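Local coordinates for protein CalS10 (Micromonospora echinospora, PDB 6UK5) that probably methylates an amino pentose during calicheamicin biosynthesis, using bound S-adenosylmethionine as the methyl donor, at residues 70-73 with 74-78; 83-86 with 87-90; 157-160 with 161-164; 216-219 with 220-224. All coordinates share one frame; numbering follows the deposited sequence.

Interaction 1: 70-73 with 74-78; sequences ETFA and TRFPH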
loop_
_atom_site.group_PDB
_atom_site.type_symbol
_atom_site.label_atom_id
_atom_site.label_comp_id
_atom_site.label_asym_id
_atom_site.label_seq_id
_atom_site.Cartn_x
_atom_site.Cartn_y
_atom_site.Cartn_z
ATOM N N GLU A 70 23.096 -1.418 16.165
ATOM C CA GLU A 70 22.409 -1.987 17.319
ATOM C C GLU A 70 22.951 -3.367 17.670
ATOM O O GLU A 70 23.171 -3.674 18.847
ATOM C CB GLU A 70 20.906 -2.069 17.047
ATOM C CG GLU A 70 20.105 -2.578 18.234
ATOM C CD GLU A 70 18.622 -2.308 18.104
ATOM O OE1 GLU A 70 17.921 -3.136 17.490
ATOM O OE2 GLU A 70 18.158 -1.266 18.612
ATOM N N THR A 71 23.177 -4.211 16.663
ATOM C CA THR A 71 23.698 -5.547 16.928
ATOM C C THR A 71 25.213 -5.539 17.100
ATOM O O THR A 71 25.749 -6.372 17.838
ATOM C CB THR A 71 23.286 -6.503 15.809
ATOM O OG1 THR A 71 21.857 -6.606 15.773
ATOM C CG2 THR A 71 23.866 -7.889 16.053
ATOM N N PHE A 72 25.920 -4.627 16.425
ATOM C CA PHE A 72 27.363 -4.534 16.624
ATOM C C PHE A 72 27.696 -4.205 18.074
ATOM O O PHE A 72 28.699 -4.689 18.614
ATOM C CB PHE A 72 27.964 -3.480 15.689
ATOM C CG PHE A 72 28.185 -3.961 14.277
ATOM C CD1 PHE A 72 27.786 -3.188 13.198
ATOM C CD2 PHE A 72 28.808 -5.175 14.028
ATOM C CE1 PHE A 72 27.993 -3.623 11.900
ATOM C CE2 PHE A 72 29.015 -5.615 12.733
ATOM C CZ PHE A 72 28.609 -4.836 11.669
ATOM N N ALA A 73 26.868 -3.375 18.721
ATOM C CA ALA A 73 27.148 -2.977 20.098
ATOM C C ALA A 73 27.125 -4.170 21.045
ATOM O O ALA A 73 27.897 -4.214 22.010
ATOM C CB ALA A 73 26.140 -1.921 20.557
ATOM N N THR A 74 26.255 -5.149 20.784
ATOM C CA THR A 74 26.221 -6.367 21.584
ATOM C C THR A 74 27.448 -7.243 21.368
ATOM O O THR A 74 27.646 -8.200 22.124
ATOM C CB THR A 74 24.970 -7.190 21.259
ATOM O OG1 THR A 74 25.182 -7.924 20.046
ATOM C CG2 THR A 74 23.750 -6.289 21.095
ATOM N N ARG A 75 28.270 -6.938 20.364
ATOM C CA ARG A 75 29.384 -7.785 19.966
ATOM C C ARG A 75 30.746 -7.125 20.131
ATOM O O ARG A 75 31.747 -7.843 20.223
ATOM C CB ARG A 75 29.204 -8.218 18.500
ATOM C CG ARG A 75 27.910 -8.999 18.252
ATOM C CD ARG A 75 27.945 -10.400 18.847
ATOM N NE ARG A 75 29.114 -11.153 18.402
ATOM C CZ ARG A 75 29.164 -11.860 17.276
ATOM N NH1 ARG A 75 28.110 -11.924 16.471
ATOM N NH2 ARG A 75 30.272 -12.508 16.951
ATOM N N PHE A 76 30.817 -5.795 20.168
ATOM C CA PHE A 76 32.066 -5.066 20.332
ATOM C C PHE A 76 31.951 -4.089 21.497
ATOM O O PHE A 76 30.925 -3.411 21.639
ATOM C CB PHE A 76 32.438 -4.311 19.046
ATOM C CG PHE A 76 32.653 -5.208 17.856
ATOM C CD1 PHE A 76 31.683 -5.339 16.877
ATOM C CD2 PHE A 76 33.828 -5.930 17.725
ATOM C CE1 PHE A 76 31.888 -6.167 15.790
ATOM C CE2 PHE A 76 34.033 -6.757 16.639
ATOM C CZ PHE A 76 33.064 -6.876 15.674
ATOM N N PRO A 77 32.986 -3.999 22.355
ATOM C CA PRO A 77 32.919 -3.081 23.502
ATOM C C PRO A 77 32.566 -1.651 23.123
ATOM O O PRO A 77 31.593 -1.095 23.640
ATOM C CB PRO A 77 34.333 -3.158 24.096
ATOM C CG PRO A 77 34.860 -4.473 23.656
ATOM C CD PRO A 77 34.270 -4.721 22.302
ATOM N N HIS A 78 33.339 -1.051 22.224
ATOM C CA HIS A 78 33.134 0.328 21.801
ATOM C C HIS A 78 32.697 0.348 20.346
ATOM O O HIS A 78 33.297 -0.318 19.495
ATOM C CB HIS A 78 34.393 1.174 21.998
ATOM C CG HIS A 78 34.186 2.630 21.716
ATOM N ND1 HIS A 78 35.212 3.470 21.340
ATOM C CD2 HIS A 78 33.059 3.383 21.698
ATOM C CE1 HIS A 78 34.734 4.685 21.143
ATOM N NE2 HIS A 78 33.429 4.658 21.347
#

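Interaction 2: 83-86 with 87-90; sequences ELAP and AMLA. With SAM (S-adenosylmethionine), chain D.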
loop_
_atom_site.group_PDB
_atom_site.type_symbol
_atom_site.label_atom_id
_atom_site.label_comp_id
_atom_site.label_asym_id
_atom_site.label_seq_id
_atom_site.Cartn_x
_atom_site.Cartn_y
_atom_site.Cartn_z
ATOM N N GLU A 83 27.317 9.471 9.885
ATOM C CA GLU A 83 26.107 9.576 9.080
ATOM C C GLU A 83 25.920 11.022 8.646
ATOM O O GLU A 83 26.127 11.943 9.439
ATOM C CB GLU A 83 24.881 9.082 9.859
ATOM C CG GLU A 83 23.555 9.286 9.144
ATOM C CD GLU A 83 23.486 8.587 7.806
ATOM O OE1 GLU A 83 24.238 7.614 7.590
ATOM O OE2 GLU A 83 22.677 9.024 6.965
ATOM N N LEU A 84 25.526 11.210 7.388
ATOM C CA LEU A 84 25.364 12.552 6.847
ATOM C C LEU A 84 23.938 13.070 6.985
ATOM O O LEU A 84 23.740 14.246 7.306
ATOM C CB LEU A 84 25.771 12.584 5.372
ATOM C CG LEU A 84 25.745 13.976 4.736
ATOM C CD1 LEU A 84 26.828 14.854 5.351
ATOM C CD2 LEU A 84 25.904 13.900 3.228
ATOM N N ALA A 85 22.940 12.227 6.746
ATOM C CA ALA A 85 21.553 12.669 6.837
ATOM C C ALA A 85 21.158 12.785 8.304
ATOM O O ALA A 85 21.138 11.769 9.010
ATOM C CB ALA A 85 20.630 11.696 6.113
ATOM N N PRO A 86 20.831 13.981 8.803
ATOM C CA PRO A 86 20.534 14.106 10.239
ATOM C C PRO A 86 19.222 13.468 10.642
ATOM O O PRO A 86 19.068 13.099 11.814
ATOM C CB PRO A 86 20.513 15.622 10.477
ATOM C CG PRO A 86 20.338 16.249 9.138
ATOM C CD PRO A 86 20.712 15.262 8.079
ATOM N N ALA A 87 18.276 13.315 9.715
ATOM C CA ALA A 87 17.041 12.615 10.046
ATOM C C ALA A 87 17.316 11.158 10.386
ATOM O O ALA A 87 16.717 10.607 11.315
ATOM C CB ALA A 87 16.046 12.719 8.893
ATOM N N MET A 88 18.227 10.518 9.651
ATOM C CA MET A 88 18.559 9.135 9.970
ATOM C C MET A 88 19.418 9.068 11.226
ATOM O O MET A 88 19.228 8.185 12.069
ATOM C CB MET A 88 19.288 8.477 8.795
ATOM C CG MET A 88 18.585 8.646 7.455
ATOM S SD MET A 88 17.115 7.616 7.262
ATOM C CE MET A 88 17.729 6.182 6.390
ATOM N N LEU A 89 20.364 10.000 11.366
ATOM C CA LEU A 89 21.179 10.074 12.573
ATOM C C LEU A 89 20.358 10.426 13.807
ATOM O O LEU A 89 20.768 10.092 14.924
ATOM C CB LEU A 89 22.314 11.077 12.371
ATOM C CG LEU A 89 23.334 11.158 13.505
ATOM C CD1 LEU A 89 24.192 9.910 13.529
ATOM C CD2 LEU A 89 24.208 12.385 13.317
ATOM N N ALA A 90 19.211 11.089 13.640
ATOM C CA ALA A 90 18.343 11.356 14.781
ATOM C C ALA A 90 17.804 10.053 15.357
ATOM O O ALA A 90 18.031 9.730 16.528
ATOM C CB ALA A 90 17.198 12.281 14.363
HETATM N N SAM D . 24.025 1.073 7.204
HETATM C CA SAM D . 22.780 1.627 6.780
HETATM C C SAM D . 21.613 0.596 6.874
HETATM O O SAM D . 21.809 -0.562 6.428
HETATM O OXT SAM D . 20.556 1.014 7.387
HETATM C CB SAM D . 22.904 2.149 5.342
HETATM C CG SAM D . 21.789 3.155 5.113
HETATM S SD SAM D . 21.629 3.289 3.319
HETATM C CE SAM D . 19.969 3.932 3.183
HETATM C "C5'" SAM D . 22.609 4.750 2.802
HETATM C "C4'" SAM D . 22.984 5.795 3.861
HETATM O "O4'" SAM D . 24.183 6.469 3.438
HETATM C "C3'" SAM D . 21.928 6.880 4.088
HETATM O "O3'" SAM D . 21.335 6.748 5.377
HETATM C "C2'" SAM D . 22.702 8.209 3.981
HETATM O "O2'" SAM D . 22.430 9.071 5.081
HETATM C "C1'" SAM D . 24.166 7.769 3.975
HETATM N N9 SAM D . 25.047 8.604 3.168
HETATM C C8 SAM D . 24.952 8.868 1.825
HETATM N N7 SAM D . 25.936 9.591 1.351
HETATM C C5 SAM D . 26.741 9.816 2.455
HETATM C C6 SAM D . 27.961 10.500 2.620
HETATM N N6 SAM D . 28.584 11.155 1.636
HETATM N N1 SAM D . 28.522 10.500 3.848
HETATM C C2 SAM D . 27.892 9.865 4.842
HETATM N N3 SAM D . 26.736 9.199 4.810
HETATM C C4 SAM D . 26.209 9.211 3.582
#

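Interaction 3: 157-160 with 161-164; sequences WFPE and RFID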
loop_
_atom_site.group_PDB
_atom_site.type_symbol
_atom_site.label_atom_id
_atom_site.label_comp_id
_atom_site.label_asym_id
_atom_site.label_seq_id
_atom_site.Cartn_x
_atom_site.Cartn_y
_atom_site.Cartn_z
ATOM N N TRP A 157 25.687 -4.152 -6.966
ATOM C CA TRP A 157 25.811 -4.826 -8.246
ATOM C C TRP A 157 24.412 -4.832 -8.849
ATOM O O TRP A 157 23.419 -4.656 -8.137
ATOM C CB TRP A 157 26.335 -6.267 -8.156
ATOM C CG TRP A 157 27.674 -6.468 -7.491
ATOM C CD1 TRP A 157 27.933 -7.251 -6.401
ATOM C CD2 TRP A 157 28.925 -5.858 -7.850
ATOM N NE1 TRP A 157 29.269 -7.193 -6.082
ATOM C CE2 TRP A 157 29.897 -6.337 -6.948
ATOM C CE3 TRP A 157 29.316 -4.960 -8.848
ATOM C CZ2 TRP A 157 31.234 -5.948 -7.015
ATOM C CZ3 TRP A 157 30.644 -4.575 -8.912
ATOM C CH2 TRP A 157 31.587 -5.067 -8.002
ATOM N N PHE A 158 24.318 -5.042 -10.146
ATOM C CA PHE A 158 22.981 -5.128 -10.715
ATOM C C PHE A 158 22.409 -6.525 -10.497
ATOM O O PHE A 158 23.062 -7.513 -10.843
ATOM C CB PHE A 158 23.004 -4.818 -12.210
ATOM C CG PHE A 158 23.370 -3.400 -12.538
ATOM C CD1 PHE A 158 22.592 -2.352 -12.078
ATOM C CD2 PHE A 158 24.472 -3.114 -13.328
ATOM C CE1 PHE A 158 22.913 -1.045 -12.386
ATOM C CE2 PHE A 158 24.798 -1.807 -13.639
ATOM C CZ PHE A 158 24.017 -0.772 -13.168
ATOM N N PRO A 159 21.213 -6.649 -9.917
ATOM C CA PRO A 159 20.541 -7.952 -9.898
ATOM C C PRO A 159 20.563 -8.578 -11.285
ATOM O O PRO A 159 20.596 -7.881 -12.303
ATOM C CB PRO A 159 19.121 -7.609 -9.440
ATOM C CG PRO A 159 19.322 -6.438 -8.533
ATOM C CD PRO A 159 20.508 -5.662 -9.076
ATOM N N GLU A 160 20.529 -9.909 -11.324
ATOM C CA GLU A 160 20.602 -10.585 -12.613
ATOM C C GLU A 160 19.442 -10.183 -13.512
ATOM O O GLU A 160 19.605 -10.088 -14.735
ATOM C CB GLU A 160 20.605 -12.099 -12.419
ATOM C CG GLU A 160 20.981 -12.862 -13.679
ATOM C CD GLU A 160 20.773 -14.360 -13.551
ATOM O OE1 GLU A 160 20.812 -15.040 -14.602
ATOM O OE2 GLU A 160 20.585 -14.852 -12.411
ATOM N N ARG A 161 18.266 -9.943 -12.929
ATOM C CA ARG A 161 17.075 -9.635 -13.705
ATOM C C ARG A 161 16.926 -8.153 -14.013
ATOM O O ARG A 161 16.234 -7.805 -14.977
ATOM C CB ARG A 161 15.820 -10.099 -12.955
ATOM C CG ARG A 161 15.088 -11.268 -13.596
ATOM C CD ARG A 161 13.775 -11.551 -12.883
ATOM N NE ARG A 161 12.628 -11.443 -13.781
ATOM C CZ ARG A 161 11.366 -11.649 -13.413
ATOM N NH1 ARG A 161 11.076 -11.974 -12.160
ATOM N NH2 ARG A 161 10.389 -11.525 -14.300
ATOM N N PHE A 162 17.540 -7.274 -13.223
ATOM C CA PHE A 162 17.340 -5.837 -13.401
ATOM C C PHE A 162 18.209 -5.420 -14.580
ATOM O O PHE A 162 19.349 -4.979 -14.428
ATOM C CB PHE A 162 17.688 -5.087 -12.122
ATOM C CG PHE A 162 17.518 -3.601 -12.220
ATOM C CD1 PHE A 162 16.323 -3.054 -12.660
ATOM C CD2 PHE A 162 18.537 -2.749 -11.838
ATOM C CE1 PHE A 162 16.159 -1.684 -12.740
ATOM C CE2 PHE A 162 18.380 -1.378 -11.914
ATOM C CZ PHE A 162 17.190 -0.844 -12.364
ATOM N N ILE A 163 17.651 -5.581 -15.772
ATOM C CA ILE A 163 18.292 -5.168 -17.017
ATOM C C ILE A 163 17.979 -3.720 -17.357
ATOM O O ILE A 163 18.887 -2.920 -17.602
ATOM C CB ILE A 163 17.875 -6.160 -18.125
ATOM C CG1 ILE A 163 18.248 -7.576 -17.654
ATOM C CG2 ILE A 163 18.536 -5.801 -19.441
ATOM C CD1 ILE A 163 17.628 -8.704 -18.422
ATOM N N ASP A 164 16.693 -3.362 -17.409
ATOM C CA ASP A 164 16.288 -1.990 -17.712
ATOM C C ASP A 164 15.545 -1.367 -16.540
ATOM O O ASP A 164 16.103 -0.514 -15.837
ATOM C CB ASP A 164 15.429 -1.947 -18.977
ATOM C CG ASP A 164 15.198 -0.529 -19.469
ATOM O OD1 ASP A 164 15.583 0.425 -18.757
ATOM O OD2 ASP A 164 14.653 -0.367 -20.579
#

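Interaction 4: 216-219 with 220-224; sequences TMFT and REEYD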
loop_
_atom_site.group_PDB
_atom_site.type_symbol
_atom_site.label_atom_id
_atom_site.label_comp_id
_atom_site.label_asym_id
_atom_site.label_seq_id
_atom_site.Cartn_x
_atom_site.Cartn_y
_atom_site.Cartn_z
ATOM N N THR A 216 25.101 4.616 -7.928
ATOM C CA THR A 216 26.135 4.472 -8.943
ATOM C C THR A 216 27.020 3.271 -8.634
ATOM O O THR A 216 27.643 3.212 -7.568
ATOM C CB THR A 216 26.970 5.750 -9.042
ATOM O OG1 THR A 216 26.113 6.859 -9.346
ATOM C CG2 THR A 216 28.024 5.612 -10.126
ATOM N N MET A 217 27.070 2.320 -9.565
ATOM C CA MET A 217 27.935 1.160 -9.417
ATOM C C MET A 217 29.399 1.545 -9.627
ATOM O O MET A 217 29.720 2.497 -10.341
ATOM C CB MET A 217 27.583 0.078 -10.436
ATOM C CG MET A 217 28.389 -1.204 -10.257
ATOM S SD MET A 217 28.201 -2.337 -11.635
ATOM C CE MET A 217 29.431 -1.618 -12.729
ATOM N N PHE A 218 30.289 0.771 -9.009
ATOM C CA PHE A 218 31.712 0.807 -9.308
ATOM C C PHE A 218 32.170 -0.613 -9.612
ATOM O O PHE A 218 31.548 -1.591 -9.191
ATOM C CB PHE A 218 32.495 1.414 -8.146
ATOM C CG PHE A 218 32.006 2.776 -7.756
ATOM C CD1 PHE A 218 32.217 3.866 -8.587
ATOM C CD2 PHE A 218 31.291 2.959 -6.585
ATOM C CE1 PHE A 218 31.755 5.123 -8.240
ATOM C CE2 PHE A 218 30.819 4.211 -6.229
ATOM C CZ PHE A 218 31.050 5.297 -7.059
ATOM N N THR A 219 33.260 -0.717 -10.359
ATOM C CA THR A 219 33.732 -2.009 -10.829
ATOM C C THR A 219 34.678 -2.650 -9.822
ATOM O O THR A 219 35.256 -1.986 -8.958
ATOM C CB THR A 219 34.447 -1.870 -12.173
ATOM O OG1 THR A 219 35.404 -0.807 -12.101
ATOM C CG2 THR A 219 33.450 -1.550 -13.274
ATOM N N ARG A 220 34.816 -3.973 -9.942
ATOM C CA ARG A 220 35.819 -4.698 -9.168
ATOM C C ARG A 220 37.198 -4.082 -9.362
ATOM O O ARG A 220 37.959 -3.923 -8.401
ATOM C CB ARG A 220 35.815 -6.171 -9.583
ATOM C CG ARG A 220 36.933 -7.021 -9.007
ATOM C CD ARG A 220 36.935 -7.063 -7.489
ATOM N NE ARG A 220 37.823 -8.123 -7.015
ATOM C CZ ARG A 220 37.478 -9.405 -6.924
ATOM N NH1 ARG A 220 36.258 -9.797 -7.269
ATOM N NH2 ARG A 220 38.356 -10.299 -6.490
ATOM N N GLU A 221 37.530 -3.718 -10.601
ATOM C CA GLU A 221 38.807 -3.064 -10.869
ATOM C C GLU A 221 38.912 -1.729 -10.141
ATOM O O GLU A 221 39.996 -1.338 -9.692
ATOM C CB GLU A 221 38.962 -2.858 -12.378
ATOM C CG GLU A 221 40.372 -2.540 -12.833
ATOM C CD GLU A 221 40.561 -2.766 -14.315
ATOM O OE1 GLU A 221 39.766 -2.213 -15.109
ATOM O OE2 GLU A 221 41.500 -3.509 -14.678
ATOM N N GLU A 222 37.795 -1.014 -10.019
ATOM C CA GLU A 222 37.815 0.294 -9.374
ATOM C C GLU A 222 37.956 0.157 -7.863
ATOM O O GLU A 222 38.766 0.853 -7.240
ATOM C CB GLU A 222 36.551 1.064 -9.751
ATOM C CG GLU A 222 36.782 2.064 -10.878
ATOM C CD GLU A 222 35.543 2.283 -11.727
ATOM O OE1 GLU A 222 34.444 1.865 -11.306
ATOM O OE2 GLU A 222 35.674 2.858 -12.829
ATOM N N TYR A 223 37.171 -0.736 -7.253
ATOM C CA TYR A 223 37.335 -1.007 -5.829
ATOM C C TYR A 223 38.760 -1.450 -5.519
ATOM O O TYR A 223 39.420 -0.889 -4.638
ATOM C CB TYR A 223 36.344 -2.079 -5.366
ATOM C CG TYR A 223 34.884 -1.678 -5.367
ATOM C CD1 TYR A 223 34.414 -0.701 -4.500
ATOM C CD2 TYR A 223 33.969 -2.309 -6.200
ATOM C CE1 TYR A 223 33.078 -0.342 -4.483
ATOM C CE2 TYR A 223 32.631 -1.957 -6.189
ATOM C CZ TYR A 223 32.190 -0.975 -5.327
ATOM O OH TYR A 223 30.860 -0.621 -5.311
ATOM N N ASP A 224 39.246 -2.475 -6.227
ATOM C CA ASP A 224 40.586 -2.988 -5.962
ATOM C C ASP A 224 41.628 -1.878 -6.033
ATOM O O ASP A 224 42.582 -1.858 -5.246
ATOM C CB ASP A 224 40.929 -4.099 -6.956
ATOM C CG ASP A 224 40.230 -5.400 -6.638
ATOM O OD1 ASP A 224 39.799 -5.575 -5.477
ATOM O OD2 ASP A 224 40.125 -6.248 -7.550
#

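Interaction 1: 70-73 with 74-78
Phe72 and Phe76, four residues apart, show how two buried side chains can pair where a helix runs into a loop. Each ring is carried with CG anti to the carbonyl carbon (chi1 -80° and -61°), and the two side chains run alongside each other in a common direction. They are not stacked: Phe72 CD2 comes to the edge of the Phe76 ring, in its plane, 3.7 Å from Phe76 CE1. The backbone holds this pairing through one acceptor. Phe72 O takes Phe76 N at 2.9 Å, nearly straight on from the carbonyl, and Arg75 N at 2.9 Å from well above the carbonyl plane. On the more exposed side, Thr74 folds its hydroxyl back (chi1 80°), and Thr74 OG1 donates to Thr71 O at 2.8 Å, while the methyl Thr74 CG2 rests 3.5 Å from Glu70 O. Arg75 lays CG beside Thr71 O at 3.4 Å, then bends twice, and its guanidinium turns off to a salt bridge with Asp46. The turn thus leads from helix 67-73 to strand 78-83, with Phe72 and Phe76 both on Leu58 of strand 57-61 and, respectively, on Val44 and Arg49 of helix 37-51.

Interaction 2: 83-86 with 87-90
Glu83 swings CG anti to its own backbone nitrogen (chi1 174°) and then bends at chi2 (59°), while Leu89 also takes the trans form (chi1 -174°); the two side chains thereby pass one another running opposite ways, with Glu83 CB 3.8 Å from Leu89 CD1. This is the step from strand 78-83 into helix 86-95 of a Rossmann-type methyltransferase fold, where an acidic residue at the end of the second strand commonly receives the cofactor ribose. Here the carboxylate of Glu83 faces both ribose hydroxyls of S-adenosylmethionine. SAM O3' donates to Glu83 OE2 at 3.1 Å; O2' is modelled so close to the same oxygen that the detail of that approach is doubtful. Two backbone amides help fix the rotation of the carboxylate: Ala85 N reaches Glu83 OE2 at 3.2 Å from above the carboxylate plane, and Gly64 N bonds to OE1. Ala85 occupies the N-cap position, and Ala85 O accepts from Leu89 N at 3.0 Å in a nearly straight bond, the first of the regular helical bonds. Apolar groups of Ala85 and Met88 also border the sugar. Met88, bent at chi2 and chi3, lays CG 3.9 Å from Ala85 CB and carries its methyl toward the ribose. Beside the base, Leu84 CB sits 3.5 Å from adenine C2 of SAM.

Interaction 3: 157-160 with 161-164
Phe162, which packs on Pro159 and Phe158, is also the centre of an inverse gamma turn (phi/psi -79°/85°), so the chain bends sharply at the residue that carries a large, buried ring. The turn is closed by a weak bond from Ile163 N to Arg161 O, 2.8 Å long. Just before it, residues 159-162 form a type I beta turn, with Glu160 and Arg161 at its corners and another weak bond, from Phe162 N to Pro159 O, at 3.2 Å. Two successive turns with such weak hydrogen bonds are accompanied here by apolar packing of the side chains. The trans first torsion of Phe162 (chi1 180°) sets its side chain beside the Pro159 ring, the two running in a common direction, with the two CB atoms, Pro159 CB and Phe162 CB, 4.0 Å apart. Phe158 comes in at a slant instead of stacking on it. Glu160 and Arg161 face solvent or crystal neighbours, and contribute little beyond the parts of their chains nearest the backbone. Far from the cofactor, the loop leads from strand 149-153 of the seven-stranded sheet to strand 165-174 of the five-stranded one. Both phenylalanines rest on Thr192 of strand 191-202. Arg187 serves both as well, in a cation-pi contact with the Phe158 ring and through a hydrogen bond to Phe162 O. Between the rings themselves the nearest approach is Phe158 CD1 to Phe162 CD2, at 4.1 Å.

Interaction 4: 216-219 with 220-224
Thr219 and Glu222 exchange bonds across the first turn of helix 220-229, beside a compact pairing of Phe218 with Tyr223. In that inner half, Phe218 CB lies over one face of the Tyr223 ring, offset toward its rim, in a CH-pi contact 4.0 Å from the centroid. The two side chains cross at about a right angle, and the Tyr223 hydroxyl lies at the edge of the Phe218 ring, in its plane, with Tyr223 OH 3.8 Å from Phe218 CD2. Asn126 bonds to that hydroxyl, and Val131 and Met134 of helix 131-143 pack on Phe218. Between this interior and solvent lies a cluster of polar bonds joining Thr219 and Glu222, both partly exposed. Thr219 places OG1 between its backbone nitrogen and carbonyl carbon (chi1 49°), where it accepts from Glu222 N at 3.2 Å and donates weakly to Glu222 OE1. The same carboxylate oxygen takes Thr219 N at 3.0 Å in a nearly straight bond, on its anti side and 34° out of plane; Arg190 adds a salt bridge to it, which would probably favour the charged form. Tyr223 N to Thr219 O, 2.9 Å, begins the regular helical bonding. The outer side is looser: Glu221 leads away from the contact, and Arg220 reaches along the helix to Asp224, with Arg220 NE 3.0 Å from Asp224 OD2 in a salt bridge whose hydrogen bond is weak. Reciprocal bonding between Thr219 and Glu222 defines a capping box, a classic way of capping a helix N terminus.

Three of the four contacts lie at helix ends, yet each is chemically distinct. Interaction 1 leads out of a helix with backbone bonds and a buried aromatic pair; interactions 2 and 4 open helices, the former around the cofactor ribose, the latter with a side-chain cap. Interaction 3 has no helix and is the most superficial, whereas the others are partly buried. Interactions 1 and 2 flank strand 78-83 in succession, their centres about 20 Å apart, and both belong to the Rossmann-type methyltransferase domain. Interactions 3 and 4 touch directly: Trp157 packs on Phe218, Tyr223 and Arg220, and Phe158 meets Met217, bringing together two connections between the larger and smaller sheets.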